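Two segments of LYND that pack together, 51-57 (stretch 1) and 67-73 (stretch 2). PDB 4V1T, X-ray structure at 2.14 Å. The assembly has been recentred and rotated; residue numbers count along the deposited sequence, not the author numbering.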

ATOM      1  N   THR B  51     -13.970 -15.406  45.138  1.00 64.87           N
ATOM      2  CA  THR B  51     -14.235 -16.769  44.698  1.00 70.78           C
ATOM      3  C   THR B  51     -15.739 -16.877  44.443  1.00 63.52           C
ATOM      4  O   THR B  51     -16.505 -16.013  44.879  1.00 61.01           O
ATOM      5  CB  THR B  51     -13.801 -17.794  45.769  1.00 77.69           C
ATOM      6  OG1 THR B  51     -12.408 -17.627  46.054  1.00 84.87           O
ATOM      7  CG2 THR B  51     -14.023 -19.223  45.315  1.00 92.42           C
ATOM      8  N   LEU B  52     -16.161 -17.914  43.722  1.00 63.04           N
ATOM      9  CA  LEU B  52     -17.579 -18.189  43.522  1.00 66.38           C
ATOM     10  C   LEU B  52     -18.316 -18.221  44.855  1.00 71.13           C
ATOM     11  O   LEU B  52     -19.342 -17.571  45.020  1.00 72.47           O
ATOM     12  CB  LEU B  52     -17.771 -19.520  42.791  1.00 66.49           C
ATOM     13  CG  LEU B  52     -19.228 -19.953  42.551  1.00 61.32           C
ATOM     14  CD1 LEU B  52     -19.916 -19.002  41.585  1.00 57.51           C
ATOM     15  CD2 LEU B  52     -19.289 -21.378  42.030  1.00 60.96           C
ATOM     16  N   GLU B  53     -17.777 -18.975  45.800  1.00 76.53           N
ATOM     17  CA  GLU B  53     -18.364 -19.091  47.127  1.00 88.08           C
ATOM     18  C   GLU B  53     -18.671 -17.710  47.696  1.00 82.68           C
ATOM     19  O   GLU B  53     -19.758 -17.464  48.214  1.00 81.01           O
ATOM     20  CB  GLU B  53     -17.420 -19.859  48.055  1.00 91.91           C
ATOM     21  CG  GLU B  53     -17.116 -21.275  47.588  1.00103.88           C
ATOM     22  CD  GLU B  53     -16.042 -21.943  48.418  1.00128.70           C
ATOM     23  OE1 GLU B  53     -15.423 -21.256  49.255  1.00143.01           O
ATOM     24  OE2 GLU B  53     -15.816 -23.156  48.229  1.00134.59           O
ATOM     25  N   GLN B  54     -17.713 -16.801  47.564  1.00 79.58           N
ATOM     26  CA  GLN B  54     -17.838 -15.467  48.135  1.00 77.53           C
ATOM     27  C   GLN B  54     -18.895 -14.619  47.431  1.00 68.85           C
ATOM     28  O   GLN B  54     -19.584 -13.831  48.070  1.00 75.22           O
ATOM     29  CB  GLN B  54     -16.487 -14.759  48.094  1.00 75.15           C
ATOM     30  CG  GLN B  54     -15.483 -15.314  49.090  1.00 82.53           C
ATOM     31  CD  GLN B  54     -14.059 -15.017  48.685  1.00 95.51           C
ATOM     32  OE1 GLN B  54     -13.413 -15.834  48.036  1.00 99.89           O
ATOM     33  NE2 GLN B  54     -13.568 -13.837  49.043  1.00 99.44           N
ATOM     34  N   ILE B  55     -19.011 -14.779  46.117  1.00 59.13           N
ATOM     35  CA  ILE B  55     -19.993 -14.038  45.330  1.00 58.67           C
ATOM     36  C   ILE B  55     -21.409 -14.509  45.649  1.00 69.82           C
ATOM     37  O   ILE B  55     -22.334 -13.698  45.720  1.00 67.17           O
ATOM     38  CB  ILE B  55     -19.746 -14.196  43.816  1.00 57.92           C
ATOM     39  CG1 ILE B  55     -18.374 -13.617  43.436  1.00 65.27           C
ATOM     40  CG2 ILE B  55     -20.841 -13.491  43.007  1.00 55.98           C
ATOM     41  CD1 ILE B  55     -17.859 -14.083  42.092  1.00 63.70           C
ATOM     42  N   VAL B  56     -21.570 -15.816  45.832  1.00 60.76           N
ATOM     43  CA  VAL B  56     -22.877 -16.400  46.112  1.00 65.13           C
ATOM     44  C   VAL B  56     -23.442 -15.887  47.441  1.00 75.35           C
ATOM     45  O   VAL B  56     -24.655 -15.677  47.566  1.00 74.11           O
ATOM     46  CB  VAL B  56     -22.808 -17.947  46.140  1.00 67.46           C
ATOM     47  CG1 VAL B  56     -24.136 -18.552  46.590  1.00 70.86           C
ATOM     48  CG2 VAL B  56     -22.438 -18.483  44.765  1.00 66.13           C
ATOM     49  N   GLU B  57     -22.567 -15.696  48.428  1.00 71.32           N
ATOM     50  CA  GLU B  57     -22.995 -15.172  49.719  1.00 85.30           C
ATOM     51  C   GLU B  57     -23.067 -13.646  49.674  1.00 72.99           C
ATOM     52  O   GLU B  57     -23.942 -13.037  50.285  1.00 79.62           O
ATOM     53  CB  GLU B  57     -22.071 -15.658  50.844  1.00 92.29           C
ATOM     54  CG  GLU B  57     -20.993 -14.678  51.301  1.00 83.39           C
ATOM     55  CD  GLU B  57     -20.263 -15.163  52.542  1.00 89.38           C
ATOM     56  OE1 GLU B  57     -20.589 -16.265  53.048  1.00 92.47           O
ATOM     57  OE2 GLU B  57     -19.369 -14.433  53.025  1.00 88.50           O
TER
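Stretch 2 (67-73) YIDYVLE

Stretch 2 is helical throughout, part of a longer helix that extends beyond it in both directions, and it packs against the helix that begins at Leu52 and continues past Glu57. The two run in roughly opposing senses: their N-to-C directions make an angle of 129°, well short of antiparallel, and the axes approach to 11.0 Å. The two stretches bury 224 Å² between them, both sides summed. The backbones come nearest where the CA atoms of Val56 and Ile68 lie 7.2 Å apart; the CA atoms of Leu52 and Asp69 are separated by 8.7 Å. Within stretch 2 the helical pattern is regular, with Val71 N, Leu72 N and Glu73 N each 3.0 Å from the carbonyl O of Tyr67, Ile68 and Asp69, respectively.

No hydrogen bond links the stretches, and the packing is chiefly apolar. Ile68 is its centre, pointing toward stretch 1 and touching Leu52, Ile55 and Val56. With chi1 m and chi2 t, its side chain extends so that CD1 of Ile68 reaches the backbone of the facing helix, 3.8 Å from CA of Val56 and 4.1 Å from O of Ile55. The same methyl lies 4.2 Å from CG2 of Val56, whereas CG2 of Ile68 is 4.4 Å from CG2 of Ile55 and 4.1 Å from CD1 of Leu52.

One turn further along, Leu72 also points toward stretch 1, and its CD1 meets CD1 of Leu52 at 3.6 Å. Although the CA-to-CB bond of Leu52 is directed sideways, its side chain ends nearer stretch 2, bringing CD1 of Leu52 within contact distance of Ile68, Leu72 and Asp69. The last contact places OD1 of Asp69 4.0 Å from CD1 of Leu52, a van der Waals approach, with no hydrogen bond.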

ATOM      1  N   TYR B  67     -28.640 -18.948  39.276  1.00 61.59           N
ATOM      2  CA  TYR B  67     -28.624 -17.820  38.363  1.00 55.29           C
ATOM      3  C   TYR B  67     -27.196 -17.331  38.174  1.00 56.13           C
ATOM      4  O   TYR B  67     -26.757 -17.098  37.048  1.00 50.52           O
ATOM      5  CB  TYR B  67     -29.505 -16.673  38.870  1.00 59.62           C
ATOM      6  CG  TYR B  67     -30.991 -16.850  38.612  1.00 66.85           C
ATOM      7  CD1 TYR B  67     -31.521 -18.082  38.226  1.00 61.56           C
ATOM      8  CD2 TYR B  67     -31.866 -15.786  38.767  1.00 65.25           C
ATOM      9  CE1 TYR B  67     -32.875 -18.240  37.996  1.00 67.23           C
ATOM     10  CE2 TYR B  67     -33.221 -15.932  38.530  1.00 60.83           C
ATOM     11  CZ  TYR B  67     -33.723 -17.164  38.151  1.00 67.31           C
ATOM     12  OH  TYR B  67     -35.076 -17.322  37.926  1.00 67.78           O
ATOM     13  N   ILE B  68     -26.477 -17.183  39.280  1.00 61.45           N
ATOM     14  CA  ILE B  68     -25.072 -16.782  39.234  1.00 57.39           C
ATOM     15  C   ILE B  68     -24.276 -17.752  38.363  1.00 52.56           C
ATOM     16  O   ILE B  68     -23.492 -17.335  37.510  1.00 50.34           O
ATOM     17  CB  ILE B  68     -24.460 -16.712  40.646  1.00 53.09           C
ATOM     18  CG1 ILE B  68     -25.190 -15.647  41.469  1.00 64.63           C
ATOM     19  CG2 ILE B  68     -22.965 -16.413  40.571  1.00 57.44           C
ATOM     20  CD1 ILE B  68     -24.733 -15.518  42.904  1.00 60.64           C
ATOM     21  N   ASP B  69     -24.496 -19.046  38.566  1.00 59.18           N
ATOM     22  CA  ASP B  69     -23.859 -20.077  37.747  1.00 62.42           C
ATOM     23  C   ASP B  69     -24.123 -19.873  36.255  1.00 60.26           C
ATOM     24  O   ASP B  69     -23.196 -19.857  35.454  1.00 60.40           O
ATOM     25  CB  ASP B  69     -24.338 -21.467  38.176  1.00 61.01           C
ATOM     26  CG  ASP B  69     -23.839 -21.856  39.556  1.00 78.44           C
ATOM     27  OD1 ASP B  69     -22.882 -21.217  40.054  1.00 73.15           O
ATOM     28  OD2 ASP B  69     -24.396 -22.812  40.134  1.00 86.27           O
ATOM     29  N   TYR B  70     -25.387 -19.708  35.891  1.00 66.27           N
ATOM     30  CA  TYR B  70     -25.755 -19.511  34.495  1.00 60.45           C
ATOM     31  C   TYR B  70     -25.083 -18.276  33.893  1.00 60.92           C
ATOM     32  O   TYR B  70     -24.679 -18.286  32.732  1.00 60.41           O
ATOM     33  CB  TYR B  70     -27.264 -19.369  34.375  1.00 65.59           C
ATOM     34  CG  TYR B  70     -27.754 -19.184  32.957  1.00 80.81           C
ATOM     35  CD1 TYR B  70     -27.795 -20.254  32.066  1.00 91.42           C
ATOM     36  CD2 TYR B  70     -28.183 -17.939  32.507  1.00 68.23           C
ATOM     37  CE1 TYR B  70     -28.250 -20.086  30.770  1.00 86.57           C
ATOM     38  CE2 TYR B  70     -28.645 -17.764  31.216  1.00 68.78           C
ATOM     39  CZ  TYR B  70     -28.679 -18.836  30.353  1.00 81.16           C
ATOM     40  OH  TYR B  70     -29.136 -18.640  29.074  1.00 90.54           O
ATOM     41  N   VAL B  71     -24.979 -17.208  34.677  1.00 53.87           N
ATOM     42  CA  VAL B  71     -24.341 -15.982  34.202  1.00 51.03           C
ATOM     43  C   VAL B  71     -22.860 -16.218  33.901  1.00 52.54           C
ATOM     44  O   VAL B  71     -22.357 -15.803  32.860  1.00 46.09           O
ATOM     45  CB  VAL B  71     -24.488 -14.839  35.230  1.00 56.37           C
ATOM     46  CG1 VAL B  71     -23.585 -13.660  34.885  1.00 52.38           C
ATOM     47  CG2 VAL B  71     -25.929 -14.372  35.292  1.00 52.68           C
ATOM     48  N   LEU B  72     -22.167 -16.884  34.817  1.00 56.97           N
ATOM     49  CA  LEU B  72     -20.740 -17.139  34.649  1.00 62.29           C
ATOM     50  C   LEU B  72     -20.478 -18.092  33.494  1.00 69.11           C
ATOM     51  O   LEU B  72     -19.477 -17.942  32.796  1.00 60.17           O
ATOM     52  CB  LEU B  72     -20.130 -17.693  35.936  1.00 52.35           C
ATOM     53  CG  LEU B  72     -20.272 -16.791  37.171  1.00 52.43           C
ATOM     54  CD1 LEU B  72     -19.603 -17.423  38.377  1.00 59.42           C
ATOM     55  CD2 LEU B  72     -19.731 -15.387  36.927  1.00 49.03           C
ATOM     56  N   GLU B  73     -21.377 -19.049  33.274  1.00 61.54           N
ATOM     57  CA  GLU B  73     -21.189 -19.988  32.178  1.00 64.08           C
ATOM     58  C   GLU B  73     -21.232 -19.257  30.883  1.00 59.29           C
ATOM     59  O   GLU B  73     -20.476 -19.526  29.981  1.00 62.22           O
ATOM     60  CB  GLU B  73     -22.256 -21.072  32.156  1.00 64.11           C
ATOM     61  CG  GLU B  73     -22.345 -21.837  33.455  1.00 82.90           C
ATOM     62  CD  GLU B  73     -22.329 -23.345  33.299  1.00 98.57           C
ATOM     63  OE1 GLU B  73     -22.045 -23.832  32.186  1.00119.08           O
ATOM     64  OE2 GLU B  73     -22.596 -24.046  34.299  1.00 90.49           O
TER